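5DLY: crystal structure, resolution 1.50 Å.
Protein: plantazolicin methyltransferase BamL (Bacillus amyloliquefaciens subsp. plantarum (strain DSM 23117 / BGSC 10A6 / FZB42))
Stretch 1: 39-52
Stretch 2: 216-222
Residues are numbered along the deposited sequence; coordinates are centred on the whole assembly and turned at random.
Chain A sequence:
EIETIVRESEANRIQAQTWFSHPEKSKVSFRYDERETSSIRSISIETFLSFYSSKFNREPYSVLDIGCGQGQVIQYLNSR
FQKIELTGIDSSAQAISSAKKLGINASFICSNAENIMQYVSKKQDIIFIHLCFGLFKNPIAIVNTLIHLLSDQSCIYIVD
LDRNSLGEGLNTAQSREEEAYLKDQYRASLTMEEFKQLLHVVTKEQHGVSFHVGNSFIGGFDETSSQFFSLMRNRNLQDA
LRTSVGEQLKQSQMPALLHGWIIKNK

Stretch 1, residues 39-52: SIRSISIETFLSFY
Stretch 2, residues 216-222: SFIGGFD

Residues 39-52 lie within a longer helix, and residues 216-222 form an irregular loop containing a type I' turn from Ile 218 to Phe 221, closed by Phe 221 N to Ile 218 O (3.1 Å). The contact buries 288 Å² and has no direct hydrogen bond; it rests on apolar packing and one water. Ile 40, Ile 43, Thr 47 and Phe 51, all buried, make the contacts, and the loop runs in the same order beside them. The CA-to-CB bond of Ile 40 (chi1 t, chi2 p) points sideways, but CD1 comes to 3.5 Å from CZ of Phe 217 (chi1 t). One turn on, Ile 43 (m, t) places CG2 4.2 Å from Phe 217 CE2 and 4.5 Å from Ile 218 CD1 (m, m); these apolar side chains bring no polar atoms needing partners. Thr 47 (m) marks the closest backbone approach, its CA 6.4 Å from Gly 219 CA. Its hydroxyl is satisfied: OG1 donates to Ile 43 O (2.7 Å) and accepts from a water (2.8 Å) that accepts from Gly 219 N (3.1 Å), while CG2 lies 3.8 Å from Gly 219 CA. Glycine suits this position: phi is 62°, and an ideal CB would sit 3.1 Å from Thr 47 CG2. Phe 51 (t, chi2 -89°) sets CE2 4.2 Å from CZ of Phe 221 (m, chi2 -68°), an oblique ring contact.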

# COMPACT_ATOMS: atom_id res chain seq x y z
N SER A 39 -0.66 -10.02 8.79
CA SER A 39 0.59 -9.87 9.54
C SER A 39 1.59 -8.93 8.88
O SER A 39 2.42 -8.33 9.56
CB SER A 39 1.23 -11.23 9.88
OG SER A 39 1.72 -11.89 8.73
N ILE A 40 1.51 -8.79 7.55
CA ILE A 40 2.39 -7.86 6.84
C ILE A 40 1.97 -6.40 7.05
O ILE A 40 2.77 -5.49 6.87
CB ILE A 40 2.54 -8.22 5.34
CG1 ILE A 40 3.82 -7.62 4.74
CG2 ILE A 40 1.33 -7.77 4.54
CD1 ILE A 40 5.10 -8.35 5.09
N ARG A 41 0.71 -6.19 7.44
CA ARG A 41 0.20 -4.84 7.67
C ARG A 41 1.08 -4.04 8.64
O ARG A 41 1.54 -2.94 8.31
CB ARG A 41 -1.24 -4.91 8.18
CG ARG A 41 -2.15 -3.81 7.68
CD ARG A 41 -3.56 -4.34 7.43
NE ARG A 41 -4.11 -5.02 8.60
CZ ARG A 41 -5.08 -5.93 8.58
NH1 ARG A 41 -5.65 -6.31 7.43
NH2 ARG A 41 -5.50 -6.47 9.71
N SER A 42 1.34 -4.59 9.83
CA SER A 42 2.15 -3.88 10.82
C SER A 42 3.59 -3.70 10.34
O SER A 42 4.22 -2.70 10.67
CB SER A 42 2.14 -4.58 12.18
OG SER A 42 2.74 -5.86 12.12
N ILE A 43 4.11 -4.67 9.60
CA ILE A 43 5.46 -4.53 9.05
C ILE A 43 5.55 -3.38 8.05
O ILE A 43 6.46 -2.54 8.13
CB ILE A 43 5.98 -5.86 8.49
CG1 ILE A 43 6.15 -6.84 9.64
CG2 ILE A 43 7.29 -5.67 7.73
CD1 ILE A 43 6.27 -8.27 9.20
N SER A 44 4.59 -3.30 7.13
CA SER A 44 4.56 -2.20 6.18
C SER A 44 4.39 -0.84 6.86
O SER A 44 5.06 0.12 6.47
CB SER A 44 3.47 -2.42 5.15
OG SER A 44 3.75 -3.58 4.40
N ILE A 45 3.51 -0.77 7.86
CA ILE A 45 3.29 0.48 8.60
C ILE A 45 4.56 0.90 9.35
O ILE A 45 5.00 2.05 9.25
CB ILE A 45 2.10 0.37 9.58
CG1 ILE A 45 0.78 0.14 8.82
CG2 ILE A 45 2.03 1.61 10.47
CD1 ILE A 45 -0.36 -0.36 9.69
N GLU A 46 5.16 -0.03 10.09
CA GLU A 46 6.36 0.32 10.84
C GLU A 46 7.53 0.67 9.93
O GLU A 46 8.43 1.42 10.32
CB GLU A 46 6.74 -0.77 11.85
CG GLU A 46 5.72 -1.00 12.96
CD GLU A 46 5.44 0.23 13.84
OE1 GLU A 46 6.25 1.17 13.85
OE2 GLU A 46 4.40 0.24 14.52
N THR A 47 7.51 0.14 8.70
CA THR A 47 8.53 0.47 7.72
C THR A 47 8.40 1.94 7.35
O THR A 47 9.40 2.65 7.39
CB THR A 47 8.45 -0.44 6.47
OG1 THR A 47 8.73 -1.78 6.86
CG2 THR A 47 9.46 -0.02 5.40
N PHE A 48 7.19 2.41 7.06
CA PHE A 48 7.09 3.83 6.71
C PHE A 48 7.32 4.76 7.89
O PHE A 48 7.88 5.84 7.72
CB PHE A 48 5.86 4.19 5.83
CG PHE A 48 4.52 4.19 6.54
CD1 PHE A 48 4.23 5.12 7.55
CD2 PHE A 48 3.52 3.34 6.11
CE1 PHE A 48 2.96 5.13 8.14
CE2 PHE A 48 2.25 3.36 6.69
CZ PHE A 48 1.98 4.25 7.71
N LEU A 49 6.92 4.33 9.09
CA LEU A 49 7.20 5.12 10.30
C LEU A 49 8.68 5.20 10.60
O LEU A 49 9.19 6.27 10.96
CB LEU A 49 6.42 4.58 11.49
CG LEU A 49 4.91 4.73 11.38
CD1 LEU A 49 4.24 4.01 12.53
CD2 LEU A 49 4.49 6.20 11.33
N SER A 50 9.39 4.09 10.43
CA SER A 50 10.83 4.09 10.66
C SER A 50 11.53 4.95 9.62
O SER A 50 12.44 5.71 9.96
CB SER A 50 11.39 2.67 10.64
OG SER A 50 12.80 2.70 10.78
N PHE A 51 11.09 4.86 8.36
CA PHE A 51 11.65 5.67 7.29
C PHE A 51 11.48 7.15 7.59
O PHE A 51 12.44 7.92 7.49
CB PHE A 51 11.00 5.33 5.94
CG PHE A 51 11.52 6.16 4.80
CD1 PHE A 51 10.91 7.39 4.47
CD2 PHE A 51 12.60 5.74 4.04
CE1 PHE A 51 11.39 8.16 3.42
CE2 PHE A 51 13.09 6.51 2.98
CZ PHE A 51 12.48 7.72 2.68
N TYR A 52 10.27 7.53 8.00
CA TYR A 52 9.94 8.94 8.21
C TYR A 52 10.80 9.56 9.31
O TYR A 52 11.40 10.64 9.12
CB TYR A 52 8.43 9.15 8.46
CG TYR A 52 8.02 10.59 8.27
CD1 TYR A 52 8.17 11.52 9.30
CD2 TYR A 52 7.54 11.04 7.03
CE1 TYR A 52 7.84 12.85 9.12
CE2 TYR A 52 7.20 12.37 6.85
CZ TYR A 52 7.36 13.27 7.89
OH TYR A 52 7.03 14.60 7.71
N SER A 216 13.00 -6.41 -2.05
CA SER A 216 13.46 -6.86 -0.73
C SER A 216 12.38 -6.64 0.32
O SER A 216 11.62 -5.68 0.25
CB SER A 216 14.74 -6.11 -0.34
OG SER A 216 15.79 -6.45 -1.22
N PHE A 217 12.36 -7.54 1.31
CA PHE A 217 11.27 -7.61 2.29
C PHE A 217 11.03 -6.32 3.07
O PHE A 217 9.88 -5.94 3.33
CB PHE A 217 11.54 -8.77 3.25
CG PHE A 217 10.37 -9.15 4.11
CD1 PHE A 217 9.35 -9.95 3.61
CD2 PHE A 217 10.31 -8.74 5.43
CE1 PHE A 217 8.28 -10.31 4.42
CE2 PHE A 217 9.25 -9.10 6.25
CZ PHE A 217 8.23 -9.89 5.74
N ILE A 218 12.11 -5.64 3.45
CA ILE A 218 11.98 -4.42 4.24
C ILE A 218 12.03 -3.20 3.34
O ILE A 218 13.11 -2.71 2.99
CB ILE A 218 13.04 -4.33 5.36
CG1 ILE A 218 12.98 -5.58 6.27
CG2 ILE A 218 12.88 -3.03 6.16
CD1 ILE A 218 11.71 -5.73 7.08
N GLY A 219 10.86 -2.74 2.91
CA GLY A 219 10.72 -1.53 2.10
C GLY A 219 11.41 -1.57 0.75
O GLY A 219 11.59 -0.53 0.13
N GLY A 220 11.79 -2.76 0.30
CA GLY A 220 12.50 -2.92 -0.98
C GLY A 220 13.93 -2.43 -0.93
O GLY A 220 14.55 -2.21 -1.99
N PHE A 221 14.45 -2.22 0.28
CA PHE A 221 15.84 -1.80 0.46
C PHE A 221 16.71 -3.02 0.69
O PHE A 221 16.40 -3.85 1.55
CB PHE A 221 15.97 -0.81 1.62
CG PHE A 221 15.20 0.47 1.42
CD1 PHE A 221 15.57 1.37 0.43
CD2 PHE A 221 14.10 0.76 2.22
CE1 PHE A 221 14.85 2.55 0.24
CE2 PHE A 221 13.37 1.93 2.04
CZ PHE A 221 13.76 2.82 1.05
N ASP A 222 17.78 -3.14 -0.09
CA ASP A 222 18.69 -4.28 0.04
C ASP A 222 19.34 -4.29 1.41
O ASP A 222 19.62 -3.23 1.98
CB ASP A 222 19.77 -4.23 -1.04
CG ASP A 222 20.62 -5.49 -1.05
OD1 ASP A 222 20.15 -6.51 -1.60
OD2 ASP A 222 21.75 -5.45 -0.52
O HOH W 1 8.15 -2.96 4.35